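Side-chain contacts in alpha-2,3-sialyltransferase (PDB 2P2V), which probably transfers sialic acid from a CMP-activated donor to acceptor sugars through an alpha-2,3 linkage, this chain being the N-terminal part of the longer protein: residues D44-N49 against C155-A160; A65-P70 against G151-A156; N93-T98 against Y124-N129. One frame throughout, in Å; residues are numbered along the deposited sequence.

Contact 1. Residues D44-N49 against C155-A160; sequences DVFRCN and CAIAIA. With CSF (cytidine-5'-monophosphate-3-fluoro-N-acetyl-neuraminic acid), chain O.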
# COMPACT_ATOMS: atom_id res chain seq x y z
N ASP A 44 -6.27 12.35 -33.95
CA ASP A 44 -6.07 13.08 -32.65
C ASP A 44 -4.64 13.59 -32.70
O ASP A 44 -3.83 13.13 -33.49
CB ASP A 44 -6.25 12.11 -31.45
CG ASP A 44 -7.72 11.72 -31.22
OD1 ASP A 44 -8.58 12.51 -31.58
OD2 ASP A 44 -8.03 10.61 -30.70
N VAL A 45 -4.28 14.53 -31.81
CA VAL A 45 -2.96 15.11 -31.86
C VAL A 45 -2.35 14.98 -30.43
O VAL A 45 -3.06 15.24 -29.45
CB VAL A 45 -3.07 16.60 -32.12
CG1 VAL A 45 -1.73 17.19 -32.12
CG2 VAL A 45 -3.77 16.90 -33.51
N PHE A 46 -1.06 14.64 -30.34
CA PHE A 46 -0.32 14.67 -29.05
C PHE A 46 0.75 15.73 -29.17
O PHE A 46 1.43 15.84 -30.22
CB PHE A 46 0.36 13.33 -28.76
CG PHE A 46 -0.55 12.22 -28.23
CD1 PHE A 46 -1.89 12.39 -27.99
CD2 PHE A 46 0.03 10.97 -27.99
CE1 PHE A 46 -2.67 11.30 -27.51
CE2 PHE A 46 -0.71 9.89 -27.52
CZ PHE A 46 -2.07 10.06 -27.26
N ARG A 47 0.91 16.55 -28.13
CA ARG A 47 1.98 17.54 -28.14
C ARG A 47 2.74 17.41 -26.81
O ARG A 47 2.24 16.82 -25.84
CB ARG A 47 1.41 18.97 -28.20
CG ARG A 47 0.45 19.32 -29.41
CD ARG A 47 1.21 19.19 -30.72
NE ARG A 47 2.37 20.07 -30.90
CZ ARG A 47 2.31 21.33 -31.33
NH1 ARG A 47 1.16 21.88 -31.60
NH2 ARG A 47 3.43 22.02 -31.53
N CYS A 48 3.96 17.97 -26.74
CA CYS A 48 4.71 17.79 -25.53
C CYS A 48 5.39 19.10 -25.16
O CYS A 48 5.55 19.99 -26.02
CB CYS A 48 5.78 16.71 -25.69
SG CYS A 48 7.07 16.99 -26.93
N ASN A 49 5.78 19.17 -23.90
CA ASN A 49 6.74 20.19 -23.46
C ASN A 49 6.34 21.60 -23.90
O ASN A 49 5.20 21.99 -23.63
CB ASN A 49 8.15 19.77 -23.86
CG ASN A 49 8.55 18.40 -23.27
OD1 ASN A 49 7.95 17.93 -22.31
ND2 ASN A 49 9.58 17.79 -23.82
N CYS A 155 4.88 8.13 -28.71
CA CYS A 155 4.52 6.97 -29.62
C CYS A 155 4.15 5.71 -28.82
O CYS A 155 3.16 5.03 -29.12
CB CYS A 155 5.69 6.64 -30.55
SG CYS A 155 5.96 7.89 -31.82
N ALA A 156 4.95 5.40 -27.81
CA ALA A 156 4.71 4.27 -26.92
C ALA A 156 3.36 4.44 -26.24
O ALA A 156 2.54 3.51 -26.17
CB ALA A 156 5.95 4.10 -25.86
N ILE A 157 3.07 5.66 -25.74
CA ILE A 157 1.81 5.90 -25.08
C ILE A 157 0.65 5.66 -26.07
O ILE A 157 -0.34 4.97 -25.73
CB ILE A 157 1.72 7.37 -24.54
CG1 ILE A 157 2.63 7.50 -23.32
CG2 ILE A 157 0.28 7.68 -24.13
CD1 ILE A 157 2.07 6.97 -22.01
N ALA A 158 0.80 6.22 -27.26
CA ALA A 158 -0.25 6.07 -28.33
C ALA A 158 -0.52 4.59 -28.61
O ALA A 158 -1.69 4.16 -28.65
CB ALA A 158 0.16 6.82 -29.58
N ILE A 159 0.55 3.81 -28.75
CA ILE A 159 0.47 2.36 -29.04
C ILE A 159 -0.18 1.63 -27.89
O ILE A 159 -1.13 0.81 -28.10
CB ILE A 159 1.85 1.80 -29.40
CG1 ILE A 159 2.30 2.43 -30.71
CG2 ILE A 159 1.88 0.27 -29.44
CD1 ILE A 159 3.71 2.21 -31.04
N ALA A 160 0.24 1.96 -26.64
CA ALA A 160 -0.45 1.36 -25.52
C ALA A 160 -1.93 1.68 -25.43
O ALA A 160 -2.69 0.89 -24.90
CB ALA A 160 0.27 1.62 -24.17
C5A CSF O . 15.29 18.41 -22.97
C4A CSF O . 15.59 17.64 -24.25
C2A CSF O . 13.14 16.89 -24.39
O6A CSF O . 12.94 17.75 -23.24
C6A CSF O . 13.83 18.87 -23.02
C3A CSF O . 14.61 16.47 -24.45
O4A CSF O . 16.89 17.08 -24.17
N5A CSF O . 16.19 19.58 -22.97
C7A CSF O . 13.39 19.53 -21.72
C8A CSF O . 11.93 19.95 -21.79
C9A CSF O . 11.43 20.53 -20.45
O9A CSF O . 10.07 21.03 -20.55
O8A CSF O . 11.76 20.88 -22.90
O7A CSF O . 13.66 18.63 -20.63
C1A CSF O . 12.36 15.60 -24.21
OBA CSF O . 12.64 14.66 -25.00
OAA CSF O . 11.48 15.54 -23.30
O1A CSF O . 12.69 17.41 -25.66
O2A CSF O . 13.65 19.48 -26.62
N1 CSF O . 12.79 17.37 -31.07
C2 CSF O . 13.70 16.89 -32.06
N3 CSF O . 14.63 17.72 -32.60
C4 CSF O . 14.69 19.02 -32.21
C5 CSF O . 13.80 19.51 -31.24
C6 CSF O . 12.85 18.66 -30.68
C3' CSF O . 11.79 15.82 -28.22
C2' CSF O . 12.31 15.37 -29.58
C1' CSF O . 11.76 16.46 -30.51
O4' CSF O . 10.74 17.20 -29.81
C4' CSF O . 10.56 16.67 -28.50
PA CSF O . 12.34 18.93 -26.13
O5' CSF O . 11.42 18.70 -27.45
C5' CSF O . 10.33 17.78 -27.48
O3' CSF O . 11.40 14.70 -27.44
O2' CSF O . 11.74 14.08 -29.92
N4 CSF O . 15.61 19.87 -32.75
O2 CSF O . 13.65 15.68 -32.41
O3A CSF O . 11.46 19.68 -25.16
C10 CSF O . 16.64 20.02 -21.78
O10 CSF O . 16.32 19.50 -20.69
C11 CSF O . 17.56 21.21 -21.83
F3A CSF O . 14.80 15.53 -23.46

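Contact 2. Residues A65-P70 against G151-A156; sequences AVFFNP and GVYMCA. With CSF (cytidine-5'-monophosphate-3-fluoro-N-acetyl-neuraminic acid), chain O; EDO (1,2-ethanediol), chain D.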
# COMPACT_ATOMS: atom_id res chain seq x y z
N ALA A 65 -3.82 14.89 -26.06
CA ALA A 65 -3.10 14.78 -24.78
C ALA A 65 -1.87 15.63 -24.90
O ALA A 65 -1.25 15.67 -25.95
CB ALA A 65 -2.68 13.41 -24.47
N VAL A 66 -1.46 16.22 -23.78
CA VAL A 66 -0.16 16.85 -23.74
C VAL A 66 0.71 16.09 -22.79
O VAL A 66 0.20 15.44 -21.87
CB VAL A 66 -0.21 18.35 -23.22
CG1 VAL A 66 -0.94 19.29 -24.24
CG2 VAL A 66 -0.87 18.43 -21.84
N PHE A 67 2.04 16.24 -22.95
CA PHE A 67 2.96 15.40 -22.17
C PHE A 67 4.04 16.30 -21.65
O PHE A 67 4.65 17.03 -22.43
CB PHE A 67 3.63 14.34 -23.04
CG PHE A 67 2.68 13.29 -23.54
CD1 PHE A 67 1.81 13.61 -24.59
CD2 PHE A 67 2.61 12.05 -22.94
CE1 PHE A 67 0.87 12.62 -25.01
CE2 PHE A 67 1.67 11.09 -23.35
CZ PHE A 67 0.83 11.40 -24.36
N PHE A 68 4.29 16.19 -20.36
CA PHE A 68 5.31 17.08 -19.69
C PHE A 68 6.22 16.26 -18.79
O PHE A 68 5.83 15.24 -18.17
CB PHE A 68 4.58 18.11 -18.78
CG PHE A 68 3.62 19.04 -19.51
CD1 PHE A 68 4.04 19.85 -20.60
CD2 PHE A 68 2.30 19.11 -19.12
CE1 PHE A 68 3.13 20.68 -21.27
CE2 PHE A 68 1.41 19.98 -19.74
CZ PHE A 68 1.85 20.78 -20.83
N ASN A 69 7.46 16.74 -18.64
CA ASN A 69 8.46 16.07 -17.84
C ASN A 69 8.30 16.41 -16.34
O ASN A 69 7.81 17.50 -15.97
CB ASN A 69 9.89 16.50 -18.33
CG ASN A 69 10.25 15.91 -19.74
OD1 ASN A 69 9.67 14.89 -20.19
ND2 ASN A 69 11.15 16.56 -20.43
N PRO A 70 8.67 15.48 -15.49
CA PRO A 70 8.38 15.61 -14.08
C PRO A 70 9.04 16.85 -13.50
O PRO A 70 8.50 17.43 -12.60
CB PRO A 70 9.05 14.40 -13.47
CG PRO A 70 9.03 13.37 -14.56
CD PRO A 70 9.28 14.17 -15.80
N GLY A 151 9.25 12.48 -27.97
CA GLY A 151 8.57 12.03 -29.21
C GLY A 151 8.31 10.54 -29.25
O GLY A 151 7.19 10.11 -29.54
N VAL A 152 9.34 9.77 -29.00
CA VAL A 152 9.30 8.32 -28.84
C VAL A 152 8.39 7.91 -27.70
O VAL A 152 7.59 7.05 -27.85
CB VAL A 152 10.71 7.68 -28.66
CG1 VAL A 152 10.69 6.15 -28.61
CG2 VAL A 152 11.64 8.13 -29.78
N TYR A 153 8.48 8.59 -26.54
CA TYR A 153 7.61 8.25 -25.42
C TYR A 153 6.15 8.37 -25.80
O TYR A 153 5.35 7.49 -25.49
CB TYR A 153 7.95 9.21 -24.23
CG TYR A 153 7.31 8.83 -22.93
CD1 TYR A 153 8.02 8.10 -21.98
CD2 TYR A 153 5.99 9.20 -22.64
CE1 TYR A 153 7.39 7.73 -20.80
CE2 TYR A 153 5.37 8.82 -21.47
CZ TYR A 153 6.10 8.12 -20.56
OH TYR A 153 5.50 7.76 -19.38
N MET A 154 5.80 9.47 -26.47
CA MET A 154 4.43 9.71 -26.91
C MET A 154 3.97 8.61 -27.88
O MET A 154 2.76 8.22 -27.85
CB MET A 154 4.30 11.08 -27.60
CG MET A 154 4.35 12.27 -26.58
SD MET A 154 3.91 13.82 -27.38
CE MET A 154 5.35 14.03 -28.34
N CYS A 155 4.88 8.13 -28.71
CA CYS A 155 4.52 6.97 -29.62
C CYS A 155 4.15 5.71 -28.82
O CYS A 155 3.16 5.03 -29.12
CB CYS A 155 5.69 6.64 -30.55
SG CYS A 155 5.96 7.89 -31.82
N ALA A 156 4.95 5.40 -27.81
CA ALA A 156 4.71 4.27 -26.92
C ALA A 156 3.36 4.44 -26.24
O ALA A 156 2.54 3.51 -26.17
CB ALA A 156 5.95 4.10 -25.86
C5A CSF O . 15.29 18.41 -22.97
C4A CSF O . 15.59 17.64 -24.25
C2A CSF O . 13.14 16.89 -24.39
O6A CSF O . 12.94 17.75 -23.24
C6A CSF O . 13.83 18.87 -23.02
C3A CSF O . 14.61 16.47 -24.45
O4A CSF O . 16.89 17.08 -24.17
N5A CSF O . 16.19 19.58 -22.97
C7A CSF O . 13.39 19.53 -21.72
C8A CSF O . 11.93 19.95 -21.79
C9A CSF O . 11.43 20.53 -20.45
O9A CSF O . 10.07 21.03 -20.55
O8A CSF O . 11.76 20.88 -22.90
O7A CSF O . 13.66 18.63 -20.63
C1A CSF O . 12.36 15.60 -24.21
OBA CSF O . 12.64 14.66 -25.00
OAA CSF O . 11.48 15.54 -23.30
O1A CSF O . 12.69 17.41 -25.66
O2A CSF O . 13.65 19.48 -26.62
N1 CSF O . 12.79 17.37 -31.07
C2 CSF O . 13.70 16.89 -32.06
N3 CSF O . 14.63 17.72 -32.60
C4 CSF O . 14.69 19.02 -32.21
C5 CSF O . 13.80 19.51 -31.24
C6 CSF O . 12.85 18.66 -30.68
C3' CSF O . 11.79 15.82 -28.22
C2' CSF O . 12.31 15.37 -29.58
C1' CSF O . 11.76 16.46 -30.51
O4' CSF O . 10.74 17.20 -29.81
C4' CSF O . 10.56 16.67 -28.50
PA CSF O . 12.34 18.93 -26.13
O5' CSF O . 11.42 18.70 -27.45
C5' CSF O . 10.33 17.78 -27.48
O3' CSF O . 11.40 14.70 -27.44
O2' CSF O . 11.74 14.08 -29.92
N4 CSF O . 15.61 19.87 -32.75
O2 CSF O . 13.65 15.68 -32.41
O3A CSF O . 11.46 19.68 -25.16
C10 CSF O . 16.64 20.02 -21.78
O10 CSF O . 16.32 19.50 -20.69
C11 CSF O . 17.56 21.21 -21.83
F3A CSF O . 14.80 15.53 -23.46
C1 EDO D . 10.27 12.02 -21.43
O1 EDO D . 11.09 12.34 -20.28
C2 EDO D . 11.07 11.09 -22.32
O2 EDO D . 12.46 11.17 -21.97

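Contact 3. Residues N93-T98 against Y124-N129; sequences NIFCST and YEVIEN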
# COMPACT_ATOMS: atom_id res chain seq x y z
N ASN A 93 -6.34 15.74 -22.08
CA ASN A 93 -5.67 14.88 -21.11
C ASN A 93 -4.31 15.48 -20.85
O ASN A 93 -3.69 15.99 -21.73
CB ASN A 93 -5.36 13.49 -21.70
CG ASN A 93 -6.61 12.64 -21.91
OD1 ASN A 93 -7.01 11.93 -21.02
ND2 ASN A 93 -7.21 12.69 -23.12
N ILE A 94 -3.80 15.27 -19.65
CA ILE A 94 -2.46 15.80 -19.34
C ILE A 94 -1.62 14.70 -18.72
O ILE A 94 -2.00 14.18 -17.67
CB ILE A 94 -2.50 16.99 -18.31
CG1 ILE A 94 -3.28 18.16 -18.88
CG2 ILE A 94 -1.04 17.40 -18.01
CD1 ILE A 94 -3.55 19.33 -17.84
N PHE A 95 -0.54 14.28 -19.38
CA PHE A 95 0.33 13.23 -18.84
C PHE A 95 1.65 13.80 -18.31
O PHE A 95 2.18 14.74 -18.89
CB PHE A 95 0.80 12.26 -19.90
CG PHE A 95 -0.32 11.33 -20.40
CD1 PHE A 95 -1.16 11.79 -21.36
CD2 PHE A 95 -0.47 10.06 -19.89
CE1 PHE A 95 -2.23 10.96 -21.85
CE2 PHE A 95 -1.51 9.22 -20.35
CZ PHE A 95 -2.36 9.70 -21.35
N CYS A 96 2.19 13.13 -17.30
CA CYS A 96 3.58 13.32 -16.88
C CYS A 96 4.38 12.17 -17.45
O CYS A 96 4.08 10.99 -17.16
CB CYS A 96 3.63 13.35 -15.36
SG CYS A 96 5.30 13.79 -14.85
N SER A 97 5.31 12.47 -18.35
CA SER A 97 6.17 11.47 -19.00
C SER A 97 7.16 10.83 -18.02
O SER A 97 8.22 11.42 -17.66
CB SER A 97 6.91 12.13 -20.15
OG SER A 97 6.05 12.85 -21.01
N THR A 98 6.81 9.64 -17.54
CA THR A 98 7.47 9.02 -16.42
C THR A 98 7.88 7.58 -16.73
O THR A 98 7.25 6.93 -17.55
CB THR A 98 6.51 9.00 -15.16
OG1 THR A 98 5.16 8.67 -15.56
CG2 THR A 98 6.52 10.40 -14.43
N TYR A 124 3.86 6.34 -16.92
CA TYR A 124 4.37 4.99 -16.76
C TYR A 124 3.24 3.96 -16.56
O TYR A 124 3.46 2.79 -16.90
CB TYR A 124 5.34 4.85 -15.58
CG TYR A 124 4.75 4.69 -14.23
CD1 TYR A 124 4.31 3.44 -13.79
CD2 TYR A 124 4.73 5.78 -13.30
CE1 TYR A 124 3.80 3.28 -12.49
CE2 TYR A 124 4.22 5.61 -12.05
CZ TYR A 124 3.78 4.37 -11.64
OH TYR A 124 3.29 4.20 -10.36
N GLU A 125 2.12 4.38 -16.02
CA GLU A 125 1.01 3.47 -15.72
C GLU A 125 0.42 2.94 -17.04
O GLU A 125 -0.30 1.90 -17.05
CB GLU A 125 -0.07 4.19 -14.91
CG GLU A 125 0.42 4.43 -13.46
CD GLU A 125 -0.57 5.15 -12.55
OE1 GLU A 125 -1.41 5.90 -13.00
OE2 GLU A 125 -0.46 4.94 -11.32
N VAL A 126 0.71 3.65 -18.11
CA VAL A 126 0.17 3.30 -19.48
C VAL A 126 1.24 2.53 -20.20
O VAL A 126 1.00 1.44 -20.67
CB VAL A 126 -0.29 4.56 -20.28
CG1 VAL A 126 -0.56 4.24 -21.81
CG2 VAL A 126 -1.49 5.22 -19.66
N ILE A 127 2.49 3.02 -20.24
CA ILE A 127 3.48 2.28 -21.01
C ILE A 127 3.95 0.98 -20.33
O ILE A 127 4.57 0.15 -20.99
CB ILE A 127 4.73 3.13 -21.42
CG1 ILE A 127 5.36 3.71 -20.16
CG2 ILE A 127 4.29 4.23 -22.38
CD1 ILE A 127 6.81 4.10 -20.38
N GLU A 128 3.66 0.78 -19.06
CA GLU A 128 4.14 -0.42 -18.41
C GLU A 128 3.43 -1.66 -19.02
O GLU A 128 3.86 -2.79 -18.84
CB GLU A 128 3.94 -0.40 -16.89
CG GLU A 128 2.50 -0.27 -16.41
CD GLU A 128 2.36 -0.14 -14.90
OE1 GLU A 128 3.38 -0.04 -14.17
OE2 GLU A 128 1.20 -0.08 -14.44
N ASN A 129 2.32 -1.38 -19.68
CA ASN A 129 1.53 -2.45 -20.30
C ASN A 129 2.14 -2.97 -21.58
O ASN A 129 1.72 -4.08 -22.08
CB ASN A 129 0.12 -1.97 -20.54
CG ASN A 129 -0.62 -1.68 -19.24
OD1 ASN A 129 -0.61 -2.50 -18.32
ND2 ASN A 129 -1.19 -0.48 -19.14

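Contact 1. Residues D44-N49 against C155-A160
F46 of strand 44-48 meets A158 and I157 of helix 150-161, where that helix lies against one face of the parallel, Rossmann-type sheet at the heart of the domain. The order of the strands places 44-48 between 21-25 and 62-68, well inside the sheet, and all three touching residues are buried.

The interaction between the two segments is apolar. One carbon of the F46 ring does most of the touching: CE2 lies 3.8 Å from A158 CB and 3.9 Å from A158 CA. The same CE2 is 4.2 Å from I157 CG2. Both methyls approach the ring obliquely, whereas the backbone N of A158 lies in the ring plane, at its edge. With CG anti to the carbonyl carbon (chi1 -78°), the F46 ring extends from the strand to the helix. I157 divides its branches, giving CG2 to the ring while the CG1 arm leads away to V126 and I127 of helix 124-127. F46 also meets the ring of F67, from the neighbouring strand 62-68, with the two planes inclined to each other.

Towards the ligand, the segment enters the donor pocket occupied by the fluorinated CMP-sialic acid analogue: C48 SG packs 3.4 Å from C5' of the ligand, and the polar grip comes from N49. Its amide links the two anionic groups of the donor: ND2 gives a hydrogen bond to phosphate oxygen O3A over 3.0 Å (N-H...O angle 143°) and another to carboxylate oxygen OAA, also over 3.0 Å, at 147°.

Contact 2. Residues A65-P70 against G151-A156
Beneath the donor site, where strand 62-68 faces the first turns of helix 150-161, F67 packs against M154 and Y153. The evidence for a ring-face contact is direct: M154 CG stands 3.7 Å from the centroid of the F67 ring and only 20° off its normal, a CH-pi arrangement displaced toward the rim at CD1. The methionine chain runs extended to the sulfur (chi2 -170°), which brings SD obliquely beside the same ring, 3.5 Å from F67 CD1; the bend at chi3 then carries the methyl CE away from it.

This makes a Met-aromatic contact, sitting between a strand of the Rossmann-type parallel sheet and the helix that packs on it. The opposite face of F67 is taken by the stacked ring of F95, so the phenyl is sandwiched between a thioether chain and a second aromatic group. Y153 adds a looser touch from one side: its CD2 is 4.4 Å from F67 CD2, which arrives at the tyrosine's edge, near its plane. The phenol OH is held separately, by a hydrogen bond to T98 O.

Beyond this apolar centre, both segments reach the bound CMP-sialic acid analogue. N69 ND2 gives a nearly straight hydrogen bond to carboxylate oxygen OAA, 3.1 Å long at 168°, and a weak one to O7A. N69 OD1 accepts from O1 of a 1,2-ethanediol, probably a crystallisation additive, at 2.9 Å. From the helix, G151 N donates to ribose O3' over 3.1 Å. The absence of a side chain at G151 leaves room for ribose O2', which lies where a CB would point.

Contact 3. Residues N93-T98 against Y124-N129
T98 and Y124 cross at a slant, the threonine hydroxyl meeting the start of helix 124-127 just beyond the end of strand 90-96. Its OG1 sits near the plane of the Y124 ring, at the edge, 3.7 Å from Y124 CD2. The polar link is made to the backbone instead: Y124 N donates to T98 OG1 over 3.0 Å with an N-H...O angle of 156°. T98 holds OG1 between its own backbone N and carbonyl carbon (chi1 41°), and from there the hydroxyl also gives its proton to C96 O at 3.0 Å. That second bond comes from above the carbonyl plane, 38° out of it. Beside this pair, Y124 CB rests 3.4 Å from T98 O, and I127 CD1 touches the same carbonyl at 4.0 Å.

Deeper in, F95 and V126 meet at about a right angle. V126 CG2 comes to the rim of the F95 ring, near its plane, 4.1 Å from CE2. V126 and I127 carry on to helix 150-161, so this short helix lies between strand 90-96, next to the outermost strand 121-122, and helix 150-161.

With one hydrogen bond accepted and one donated, T98 OG1 is fixed in rotation, which ties the start of helix 124-127, through the N-H of Y124, to the backbone at the strand's end while the F95-V126 touch remains purely apolar.

Overall arrangement
All three contacts are buried, but partly exposed Y124 makes contact 3 the one nearest the surface. The centre of contact 2 lies about 3 Å from that of the chain, the centre of contact 3 about 11 Å. Contacts 1 and 2 use successive turns of helix 150-161 against neighbouring strands; contact 3 joins the next strand, 90-96, to another helix and is nested in the chain loops closed by the other two. F46, F67 and F95 thus succeed one another across the sheet. Contacts 1 and 2 are apolar between their segments, with N49, N69 and G151 bonding the donor beside them. Contact 3 carries a hydrogen bond across itself.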